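Beta-galactosidase (Trichoderma reesei, PDB 3OG2) probably hydrolyses terminal non-reducing beta-D-galactose residues in beta-D-galactosides, as a glycoside hydrolase of family 35. Local coordinates at residues 81-95 against 829-841. Sequence-based numbering, arbitrary orientation.
Sequences LLEGKPGRFRADGIF and GEDYRDVFRGPLN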
loop_
_atom_site.group_PDB
_atom_site.type_symbol
_atom_site.label_atom_id
_atom_site.label_comp_id
_atom_site.label_asym_id
_atom_site.label_seq_id
_atom_site.Cartn_x
_atom_site.Cartn_y
_atom_site.Cartn_z
ATOM N N LEU A 81 -1.007 4.272 16.585
ATOM C CA LEU A 81 -2.308 4.988 16.461
ATOM C C LEU A 81 -3.342 4.531 17.466
ATOM O O LEU A 81 -4.296 5.291 17.686
ATOM C CB LEU A 81 -2.838 4.777 15.027
ATOM C CG LEU A 81 -1.978 5.493 13.944
ATOM C CD1 LEU A 81 -2.460 5.022 12.569
ATOM C CD2 LEU A 81 -2.093 6.990 14.091
ATOM N N LEU A 82 -3.159 3.305 18.006
ATOM C CA LEU A 82 -4.202 2.726 18.863
ATOM C C LEU A 82 -3.878 2.785 20.323
ATOM O O LEU A 82 -4.771 2.526 21.148
ATOM C CB LEU A 82 -4.401 1.251 18.461
ATOM C CG LEU A 82 -4.693 1.048 16.977
ATOM C CD1 LEU A 82 -5.136 -0.398 16.750
ATOM C CD2 LEU A 82 -5.779 1.989 16.455
ATOM N N GLU A 83 -2.647 3.091 20.712
ATOM C CA GLU A 83 -2.317 3.222 22.134
ATOM C C GLU A 83 -1.396 4.421 22.309
ATOM O O GLU A 83 -0.301 4.332 22.868
ATOM C CB GLU A 83 -1.733 1.920 22.717
ATOM C CG GLU A 83 -1.862 1.901 24.244
ATOM C CD GLU A 83 -1.136 0.755 24.908
ATOM O OE1 GLU A 83 -0.387 0.042 24.263
ATOM O OE2 GLU A 83 -1.323 0.585 26.143
ATOM N N GLY A 84 -1.882 5.569 21.789
ATOM C CA GLY A 84 -1.076 6.789 21.917
ATOM C C GLY A 84 -0.823 7.166 23.360
ATOM O O GLY A 84 0.221 7.741 23.669
ATOM N N LYS A 85 -1.755 6.874 24.272
ATOM C CA LYS A 85 -1.518 7.014 25.701
ATOM C C LYS A 85 -1.270 5.651 26.323
ATOM O O LYS A 85 -2.127 4.761 26.118
ATOM C CB LYS A 85 -2.724 7.642 26.407
ATOM C CG LYS A 85 -2.443 7.802 27.867
ATOM C CD LYS A 85 -2.812 9.000 28.567
ATOM C CE LYS A 85 -2.548 8.957 30.099
ATOM N NZ LYS A 85 -3.701 9.632 30.765
ATOM N N PRO A 86 -0.160 5.438 26.970
ATOM C CA PRO A 86 0.129 4.117 27.488
ATOM C C PRO A 86 -0.996 3.658 28.409
ATOM O O PRO A 86 -1.430 4.421 29.297
ATOM C CB PRO A 86 1.417 4.266 28.280
ATOM C CG PRO A 86 1.916 5.639 27.982
ATOM C CD PRO A 86 0.882 6.416 27.255
ATOM N N GLY A 87 -1.490 2.438 28.210
ATOM C CA GLY A 87 -2.547 1.897 29.026
ATOM C C GLY A 87 -3.930 2.181 28.499
ATOM O O GLY A 87 -4.917 1.688 29.082
ATOM N N ARG A 88 -4.059 2.947 27.431
ATOM C CA ARG A 88 -5.405 3.292 26.909
ATOM C C ARG A 88 -5.515 2.898 25.463
ATOM O O ARG A 88 -5.231 3.632 24.537
ATOM C CB ARG A 88 -5.708 4.776 27.076
ATOM C CG ARG A 88 -7.150 5.123 26.773
ATOM C CD ARG A 88 -8.186 4.371 27.577
ATOM N NE ARG A 88 -9.501 4.983 27.377
ATOM C CZ ARG A 88 -10.482 4.630 26.565
ATOM N NH1 ARG A 88 -10.304 3.559 25.786
ATOM N NH2 ARG A 88 -11.616 5.328 26.533
ATOM N N PHE A 89 -5.887 1.633 25.220
ATOM C CA PHE A 89 -6.063 1.173 23.861
ATOM C C PHE A 89 -7.363 1.774 23.354
ATOM O O PHE A 89 -8.401 1.691 24.032
ATOM C CB PHE A 89 -6.179 -0.346 23.899
ATOM C CG PHE A 89 -6.461 -0.959 22.519
ATOM C CD1 PHE A 89 -5.374 -1.282 21.679
ATOM C CD2 PHE A 89 -7.767 -1.207 22.113
ATOM C CE1 PHE A 89 -5.598 -1.826 20.422
ATOM C CE2 PHE A 89 -7.985 -1.746 20.852
ATOM C CZ PHE A 89 -6.902 -2.068 20.036
ATOM N N ARG A 90 -7.338 2.299 22.137
ATOM C CA ARG A 90 -8.517 2.899 21.537
ATOM C C ARG A 90 -8.532 2.547 20.051
ATOM O O ARG A 90 -7.571 2.967 19.365
ATOM C CB ARG A 90 -8.521 4.415 21.623
ATOM C CG ARG A 90 -8.530 5.076 22.963
ATOM C CD ARG A 90 -8.636 6.604 22.675
ATOM N NE ARG A 90 -8.808 7.306 23.913
ATOM C CZ ARG A 90 -10.018 7.647 24.372
ATOM N NH1 ARG A 90 -11.157 7.374 23.726
ATOM N NH2 ARG A 90 -10.042 8.302 25.533
ATOM N N ALA A 91 -9.524 1.799 19.582
ATOM C CA ALA A 91 -9.626 1.462 18.149
ATOM C C ALA A 91 -11.076 1.713 17.730
ATOM O O ALA A 91 -11.809 0.759 17.402
ATOM C CB ALA A 91 -9.124 0.044 17.844
ATOM N N ASP A 92 -11.446 3.000 17.788
ATOM C CA ASP A 92 -12.797 3.397 17.499
ATOM C C ASP A 92 -12.869 4.263 16.262
ATOM O O ASP A 92 -11.836 4.795 15.871
ATOM C CB ASP A 92 -13.351 4.210 18.696
ATOM C CG ASP A 92 -13.289 3.360 19.968
ATOM O OD1 ASP A 92 -13.672 2.155 19.935
ATOM O OD2 ASP A 92 -12.861 3.909 21.012
ATOM N N GLY A 93 -14.082 4.415 15.687
ATOM C CA GLY A 93 -14.196 5.359 14.570
ATOM C C GLY A 93 -13.300 4.967 13.419
ATOM O O GLY A 93 -13.302 3.812 12.957
ATOM N N ILE A 94 -12.519 5.918 12.915
ATOM C CA ILE A 94 -11.665 5.623 11.746
ATOM C C ILE A 94 -10.581 4.611 12.101
ATOM O O ILE A 94 -9.926 4.113 11.171
ATOM C CB ILE A 94 -11.067 6.895 11.140
ATOM C CG1 ILE A 94 -10.051 7.550 12.105
ATOM C CG2 ILE A 94 -12.161 7.848 10.717
ATOM C CD1 ILE A 94 -9.473 8.860 11.604
ATOM N N PHE A 95 -10.355 4.335 13.391
ATOM C CA PHE A 95 -9.333 3.364 13.810
ATOM C C PHE A 95 -9.927 1.976 14.067
ATOM O O PHE A 95 -9.171 1.055 14.335
ATOM C CB PHE A 95 -8.626 3.848 15.064
ATOM C CG PHE A 95 -7.926 5.173 14.749
ATOM C CD1 PHE A 95 -6.796 5.212 13.950
ATOM C CD2 PHE A 95 -8.407 6.385 15.244
ATOM C CE1 PHE A 95 -6.136 6.384 13.647
ATOM C CE2 PHE A 95 -7.766 7.593 14.923
ATOM C CZ PHE A 95 -6.628 7.582 14.106
ATOM N N GLY A 829 0.122 16.288 24.888
ATOM C CA GLY A 829 1.012 15.143 24.711
ATOM C C GLY A 829 0.235 13.844 24.574
ATOM O O GLY A 829 -0.604 13.713 23.650
ATOM N N GLU A 830 0.490 12.850 25.441
ATOM C CA GLU A 830 -0.212 11.575 25.380
ATOM C C GLU A 830 -1.659 11.735 25.797
ATOM O O GLU A 830 -2.450 10.841 25.426
ATOM C CB GLU A 830 0.485 10.520 26.272
ATOM C CG GLU A 830 1.845 10.192 25.621
ATOM C CD GLU A 830 2.856 9.578 26.538
ATOM O OE1 GLU A 830 2.600 9.275 27.730
ATOM O OE2 GLU A 830 3.996 9.379 26.062
ATOM N N ASP A 831 -2.007 12.793 26.512
ATOM C CA ASP A 831 -3.442 13.147 26.711
ATOM C C ASP A 831 -3.858 13.993 25.512
ATOM O O ASP A 831 -4.250 15.170 25.656
ATOM C CB ASP A 831 -3.610 13.863 28.037
ATOM C CG ASP A 831 -3.259 12.936 29.175
ATOM O OD1 ASP A 831 -3.810 11.833 29.268
ATOM O OD2 ASP A 831 -2.396 13.294 29.987
ATOM N N TYR A 832 -3.751 13.413 24.312
ATOM C CA TYR A 832 -3.952 14.224 23.099
ATOM C C TYR A 832 -5.391 14.663 22.967
ATOM O O TYR A 832 -6.345 14.039 23.467
ATOM C CB TYR A 832 -3.460 13.428 21.877
ATOM C CG TYR A 832 -4.133 12.091 21.663
ATOM C CD1 TYR A 832 -3.637 10.942 22.306
ATOM C CD2 TYR A 832 -5.211 11.964 20.811
ATOM C CE1 TYR A 832 -4.222 9.703 22.118
ATOM C CE2 TYR A 832 -5.823 10.726 20.599
ATOM C CZ TYR A 832 -5.323 9.604 21.266
ATOM O OH TYR A 832 -5.928 8.375 21.038
ATOM N N ARG A 833 -5.625 15.783 22.300
ATOM C CA ARG A 833 -6.946 16.414 22.346
ATOM C C ARG A 833 -7.918 15.888 21.325
ATOM O O ARG A 833 -9.135 16.041 21.523
ATOM C CB ARG A 833 -6.778 17.932 22.188
ATOM C CG ARG A 833 -6.055 18.587 23.346
ATOM C CD ARG A 833 -6.802 18.399 24.674
ATOM N NE ARG A 833 -6.179 19.186 25.740
ATOM C CZ ARG A 833 -6.664 20.299 26.242
ATOM N NH1 ARG A 833 -7.810 20.791 25.788
ATOM N NH2 ARG A 833 -5.977 20.913 27.214
ATOM N N ASP A 834 -7.474 15.310 20.218
ATOM C CA ASP A 834 -8.417 14.889 19.163
ATOM C C ASP A 834 -8.554 13.388 19.157
ATOM O O ASP A 834 -7.802 12.669 18.457
ATOM C CB ASP A 834 -7.936 15.443 17.831
ATOM C CG ASP A 834 -9.009 15.307 16.771
ATOM O OD1 ASP A 834 -9.929 14.456 16.885
ATOM O OD2 ASP A 834 -8.926 16.074 15.784
ATOM N N VAL A 835 -9.493 12.872 19.972
ATOM C CA VAL A 835 -9.624 11.420 20.003
ATOM C C VAL A 835 -10.107 10.903 18.673
ATOM O O VAL A 835 -9.761 9.788 18.295
ATOM C CB VAL A 835 -10.590 11.024 21.118
ATOM C CG1 VAL A 835 -10.905 9.518 21.098
ATOM C CG2 VAL A 835 -9.993 11.468 22.456
ATOM N N PHE A 836 -10.895 11.669 17.927
ATOM C CA PHE A 836 -11.403 11.167 16.654
ATOM C C PHE A 836 -10.285 11.000 15.627
ATOM O O PHE A 836 -10.314 10.017 14.889
ATOM C CB PHE A 836 -12.444 12.166 16.145
ATOM C CG PHE A 836 -13.241 11.599 14.974
ATOM C CD1 PHE A 836 -12.785 11.712 13.660
ATOM C CD2 PHE A 836 -14.470 10.957 15.203
ATOM C CE1 PHE A 836 -13.483 11.223 12.586
ATOM C CE2 PHE A 836 -15.174 10.503 14.086
ATOM C CZ PHE A 836 -14.730 10.638 12.769
ATOM N N ARG A 837 -9.386 11.965 15.528
ATOM C CA ARG A 837 -8.354 11.926 14.468
ATOM C C ARG A 837 -7.066 11.273 14.956
ATOM O O ARG A 837 -6.186 11.040 14.107
ATOM C CB ARG A 837 -8.101 13.335 13.912
ATOM C CG ARG A 837 -9.397 13.946 13.331
ATOM C CD ARG A 837 -9.107 15.245 12.613
ATOM N NE ARG A 837 -10.319 15.908 12.079
ATOM C CZ ARG A 837 -11.237 16.499 12.830
ATOM N NH1 ARG A 837 -11.202 16.561 14.153
ATOM N NH2 ARG A 837 -12.276 17.077 12.241
ATOM N N GLY A 838 -6.953 10.947 16.232
ATOM C CA GLY A 838 -5.879 10.098 16.703
ATOM C C GLY A 838 -4.682 10.860 17.226
ATOM O O GLY A 838 -4.616 12.093 17.199
ATOM N N PRO A 839 -3.724 10.084 17.738
ATOM C CA PRO A 839 -2.655 10.647 18.551
ATOM C C PRO A 839 -1.568 11.368 17.743
ATOM O O PRO A 839 -0.753 12.031 18.387
ATOM C CB PRO A 839 -2.026 9.409 19.251
ATOM C CG PRO A 839 -2.386 8.240 18.347
ATOM C CD PRO A 839 -3.733 8.583 17.743
ATOM N N LEU A 840 -1.486 11.211 16.430
ATOM C CA LEU A 840 -0.344 11.743 15.664
ATOM C C LEU A 840 -0.762 12.905 14.761
ATOM O O LEU A 840 0.116 13.640 14.299
ATOM C CB LEU A 840 0.287 10.647 14.806
ATOM C CG LEU A 840 0.700 9.388 15.599
ATOM C CD1 LEU A 840 1.388 8.408 14.675
ATOM C CD2 LEU A 840 1.624 9.768 16.767
ATOM N N ASN A 841 -2.069 13.118 14.556
ATOM C CA ASN A 841 -2.517 14.085 13.557
ATOM C C ASN A 841 -1.969 15.488 13.736
ATOM O O ASN A 841 -1.595 16.130 12.748
ATOM C CB ASN A 841 -4.079 14.063 13.554
ATOM C CG ASN A 841 -4.652 14.939 12.437
ATOM O OD1 ASN A 841 -4.387 14.652 11.257
ATOM N ND2 ASN A 841 -5.414 15.957 12.803
HETATM O O HOH W 1 -4.456 6.081 20.598
HETATM O O HOH W 2 -6.465 7.983 24.453
HETATM O O HOH W 3 -11.200 7.656 17.369
HETATM O O HOH W 4 -12.356 8.216 14.765
#
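G84 and K85 run close against P839 and E830, their CA atoms 5.4 and 4.8 Å apart, whereas R90 stands well back from V835. No direct backbone hydrogen bond joins the two loops; water does. One water takes the N-H of G84, donates to L81 O and bonds Y832 OH, and two others link D92 O to V835 O and I94 N to F836 O. P839 packs its CD on L81 O and lies under one face of the Y832 ring. At the solvent-exposed edge, K85 NZ reaches a lone pair of D831 OD1 on the syn side, a 2.7 Å salt bridge. E830 lays its CG on G84 O, while its carboxylate goes on to R134 and H709. R90, its CG anti to the carbonyl carbon (chi1 -62°) and its chain extended from CG to NE, carries the guanidinium out between R88 and V835, whose CG1 is 3.4 Å from R90 NH1. With an alanine here the flat group is gone, and R88 and V835 would probably lose the surface they share. F95 puts CZ edge-on to R837 O at 3.5 Å, and G838 CA lies so near that a side chain there would clash. This is loop-to-loop interdomain packing: the family 35 TIM barrel, from the end of helix 79-82 onward, meets the loop following strand 820-824 of an all-beta sheet.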